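PDB 3LNO: putative uncharacterized protein from Bacillus anthracis, which is of unknown function but belongs to the DUF59 family of iron-sulfur cluster assembly proteins and so may take part in cluster assembly. Local coordinates for residues N31-Y36 with W91-S97. Numbering follows the deposited sequence.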
ATOM      1  N   ASN A  31      -1.526   4.790   5.776  1.00 23.61           N
ATOM      2  CA  ASN A  31      -1.373   5.999   6.588  1.00 22.94           C
ATOM      3  C   ASN A  31       0.003   6.658   6.442  1.00 24.03           C
ATOM      4  O   ASN A  31       0.125   7.867   6.581  1.00 28.14           O
ATOM      5  CB  ASN A  31      -1.763   5.754   8.053  1.00 22.79           C
ATOM      6  CG  ASN A  31      -3.274   5.701   8.246  1.00 32.26           C
ATOM      7  OD1 ASN A  31      -3.840   4.621   8.396  1.00 40.90           O
ATOM      8  ND2 ASN A  31      -3.938   6.871   8.222  1.00 26.56           N
ATOM      9  N   LEU A  32       1.026   5.879   6.091  1.00 24.79           N
ATOM     10  CA  LEU A  32       2.317   6.498   5.823  1.00 25.91           C
ATOM     11  C   LEU A  32       2.366   7.301   4.523  1.00 25.94           C
ATOM     12  O   LEU A  32       3.245   8.132   4.351  1.00 26.32           O
ATOM     13  CB  LEU A  32       3.439   5.469   5.790  1.00 26.39           C
ATOM     14  CG  LEU A  32       4.023   5.093   7.148  1.00 33.33           C
ATOM     15  CD1 LEU A  32       5.142   4.080   6.943  1.00 33.76           C
ATOM     16  CD2 LEU A  32       4.528   6.325   7.902  1.00 32.60           C
ATOM     17  N   GLY A  33       1.443   7.041   3.611  1.00 25.10           N
ATOM     18  CA  GLY A  33       1.497   7.678   2.307  1.00 21.69           C
ATOM     19  C   GLY A  33       2.400   6.945   1.329  1.00 27.03           C
ATOM     20  O   GLY A  33       2.852   7.543   0.339  1.00 18.16           O
ATOM     21  N   LEU A  34       2.703   5.673   1.599  1.00 22.30           N
ATOM     22  CA  LEU A  34       3.592   4.919   0.700  1.00 25.16           C
ATOM     23  C   LEU A  34       2.918   4.381  -0.544  1.00 23.69           C
ATOM     24  O   LEU A  34       3.606   4.071  -1.515  1.00 21.30           O
ATOM     25  CB  LEU A  34       4.281   3.742   1.400  1.00 20.72           C
ATOM     26  CG  LEU A  34       5.168   4.093   2.594  1.00 23.54           C
ATOM     27  CD1 LEU A  34       5.727   2.818   3.154  1.00 31.37           C
ATOM     28  CD2 LEU A  34       6.290   5.052   2.147  1.00 23.22           C
ATOM     29  N   VAL A  35       1.593   4.245  -0.511  1.00 24.25           N
ATOM     30  CA  VAL A  35       0.861   3.678  -1.635  1.00 25.25           C
ATOM     31  C   VAL A  35       0.415   4.774  -2.610  1.00 32.97           C
ATOM     32  O   VAL A  35      -0.441   5.623  -2.280  1.00 23.84           O
ATOM     33  CB  VAL A  35      -0.348   2.853  -1.184  1.00 26.22           C
ATOM     34  CG1 VAL A  35      -0.944   2.118  -2.372  1.00 24.99           C
ATOM     35  CG2 VAL A  35       0.047   1.839  -0.102  1.00 21.31           C
ATOM     36  N   TYR A  36       1.008   4.751  -3.807  1.00 27.70           N
ATOM     37  CA  TYR A  36       0.755   5.770  -4.847  1.00 28.92           C
ATOM     38  C   TYR A  36      -0.406   5.441  -5.780  1.00 27.56           C
ATOM     39  O   TYR A  36      -1.078   6.320  -6.287  1.00 27.69           O
ATOM     40  CB  TYR A  36       2.011   5.963  -5.708  1.00 23.78           C
ATOM     41  CG  TYR A  36       3.126   6.671  -5.011  1.00 25.55           C
ATOM     42  CD1 TYR A  36       2.938   7.202  -3.743  1.00 23.68           C
ATOM     43  CD2 TYR A  36       4.382   6.810  -5.619  1.00 27.86           C
ATOM     44  CE1 TYR A  36       3.958   7.869  -3.080  1.00 25.04           C
ATOM     45  CE2 TYR A  36       5.407   7.480  -4.981  1.00 23.97           C
ATOM     46  CZ  TYR A  36       5.167   8.019  -3.709  1.00 25.99           C
ATOM     47  OH  TYR A  36       6.132   8.702  -3.063  1.00 26.56           O
ATOM     48  N   TRP A  91       9.194   9.684  -1.624  1.00 29.94           N
ATOM     49  CA  TRP A  91       8.410   9.852  -0.412  1.00 27.87           C
ATOM     50  C   TRP A  91       8.921  10.979   0.491  1.00 26.73           C
ATOM     51  O   TRP A  91      10.086  11.345   0.473  1.00 35.62           O
ATOM     52  CB  TRP A  91       8.367   8.538   0.378  1.00 27.59           C
ATOM     53  CG  TRP A  91       7.503   8.593   1.611  1.00 28.25           C
ATOM     54  CD1 TRP A  91       6.150   8.399   1.682  1.00 27.05           C
ATOM     55  CD2 TRP A  91       7.950   8.804   2.959  1.00 27.92           C
ATOM     56  NE1 TRP A  91       5.726   8.483   3.000  1.00 22.85           N
ATOM     57  CE2 TRP A  91       6.810   8.759   3.794  1.00 31.59           C
ATOM     58  CE3 TRP A  91       9.192   9.069   3.536  1.00 30.43           C
ATOM     59  CZ2 TRP A  91       6.887   8.945   5.174  1.00 34.73           C
ATOM     60  CZ3 TRP A  91       9.263   9.254   4.895  1.00 38.52           C
ATOM     61  CH2 TRP A  91       8.117   9.196   5.700  1.00 36.78           C
ATOM     62  N   SER A  92       8.030  11.525   1.296  1.00 31.87           N
ATOM     63  CA  SER A  92       8.430  12.373   2.396  1.00 31.61           C
ATOM     64  C   SER A  92       7.316  12.318   3.426  1.00 26.79           C
ATOM     65  O   SER A  92       6.196  11.942   3.125  1.00 29.65           O
ATOM     66  CB  SER A  92       8.645  13.825   1.917  1.00 39.83           C
ATOM     67  OG  SER A  92       7.457  14.599   2.032  1.00 37.44           O
ATOM     68  N   LYS A  93       7.633  12.741   4.633  1.00 30.03           N
ATOM     69  CA  LYS A  93       6.718  12.758   5.739  1.00 29.09           C
ATOM     70  C   LYS A  93       5.479  13.646   5.510  1.00 24.32           C
ATOM     71  O   LYS A  93       4.457  13.429   6.144  1.00 27.13           O
ATOM     72  CB  LYS A  93       7.470  13.225   6.991  1.00 40.29           C
ATOM     73  CG  LYS A  93       8.014  14.644   6.845  1.00 53.75           C
ATOM     74  CD  LYS A  93       8.914  15.042   8.003  1.00 66.12           C
ATOM     75  CE  LYS A  93       9.481  16.442   7.787  1.00 74.24           C
ATOM     76  NZ  LYS A  93      10.579  16.764   8.758  1.00 82.32           N
ATOM     77  N   GLU A  94       5.562  14.613   4.594  1.00 23.39           N
ATOM     78  CA  GLU A  94       4.403  15.434   4.228  1.00 27.77           C
ATOM     79  C   GLU A  94       3.275  14.599   3.669  1.00 23.57           C
ATOM     80  O   GLU A  94       2.116  15.001   3.761  1.00 30.28           O
ATOM     81  CB  GLU A  94       4.770  16.529   3.223  1.00 32.36           C
ATOM     82  CG  GLU A  94       5.419  17.773   3.834  1.00 42.12           C
ATOM     83  CD  GLU A  94       5.615  18.914   2.803  1.00 86.28           C
ATOM     84  OE1 GLU A  94       6.116  18.652   1.677  1.00 80.14           O
ATOM     85  OE2 GLU A  94       5.269  20.080   3.122  1.00 86.68           O
ATOM     86  N   ARG A  95       3.606  13.412   3.155  1.00 21.05           N
ATOM     87  CA  ARG A  95       2.625  12.473   2.591  1.00 22.94           C
ATOM     88  C   ARG A  95       1.848  11.657   3.649  1.00 27.20           C
ATOM     89  O   ARG A  95       0.875  10.952   3.352  1.00 25.56           O
ATOM     90  CB  ARG A  95       3.315  11.499   1.629  1.00 25.98           C
ATOM     91  CG  ARG A  95       3.776  12.159   0.361  1.00 28.59           C
ATOM     92  CD  ARG A  95       4.380  11.135  -0.587  1.00 32.31           C
ATOM     93  NE  ARG A  95       4.875  11.804  -1.771  1.00 36.50           N
ATOM     94  CZ  ARG A  95       4.150  12.017  -2.862  1.00 35.80           C
ATOM     95  NH1 ARG A  95       2.889  11.601  -2.926  1.00 36.24           N
ATOM     96  NH2 ARG A  95       4.689  12.651  -3.887  1.00 40.87           N
HETATM   97  N   MSE A  96       2.256  11.762   4.892  1.00 27.57           N
HETATM   98  CA  MSE A  96       1.539  11.019   5.934  1.00 28.36           C
HETATM   99  C   MSE A  96       0.110  11.532   6.173  1.00 21.13           C
HETATM  100  O   MSE A  96      -0.147  12.725   6.036  1.00 20.27           O
HETATM  101  CB  MSE A  96       2.355  11.118   7.198  1.00 19.69           C
HETATM  102  CG  MSE A  96       3.634  10.332   7.025  1.00 21.03           C
HETATM  103 SE   MSE A  96       4.628  10.208   8.694  0.75 47.30          SE
HETATM  104  CE  MSE A  96       4.081  11.770   9.685  1.00 35.99           C
ATOM    105  N   SER A  97      -0.810  10.643   6.545  1.00 23.45           N
ATOM    106  CA  SER A  97      -2.169  11.074   6.916  1.00 19.25           C
ATOM    107  C   SER A  97      -2.211  11.914   8.202  1.00 23.24           C
ATOM    108  O   SER A  97      -1.246  11.942   8.957  1.00 22.59           O
ATOM    109  CB  SER A  97      -3.067   9.837   7.126  1.00 24.91           C
ATOM    110  OG  SER A  97      -2.651   9.115   8.288  1.00 25.05           O
TER
HETATM  111  O   HOH W   1       1.451   9.442  -0.905  1.00 27.80           O
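Two backbone carbonyls of 31-36, both at the end of helix 29-32, carry the main hydrogen bonds. Trp91 NE1 donates to Leu32 O at 2.8 Å, nearly straight, and Ser97 N donates to Asn31 O at 2.9 Å, also almost linear; Met96 CA adds a CA-H...O contact to Asn31 O at 3.5 Å. Further along, a water bridges the segments, donating to Gly33 O (2.7 Å) and accepting from Arg95 NH1 (3.3 Å). Gly33 ends the helix in a Schellman motif with phi at 85°, and its bare CA sits 3.5 Å from Arg95 O, where a CB would clash with that oxygen. Leu34 CD2 lies over the face of the Trp91 five-membered ring, 3.6 Å from its centroid, a CH-pi contact; separately, Leu32 CD2 reaches SE of selenomethionine Met96 at 4.0 Å. At the outer side Tyr36 OH lies over one face of the Arg95 guanidinium, a packing contact; its hydrogen bond goes to Pro89 O. Within 91-97, Ser92 OG accepts from Glu94 N in an ST turn at the start of the 3-10 segment 93-95. Ser97 OG in turn N-caps helix 98-106 through Ala100 N. The contact thus ties the Schellman-capped end of one helix, and the outermost strand 35-40 of the chain's mixed sheet that follows it, to the loop and N-cap that start the C-terminal helix of this alpha-beta fold.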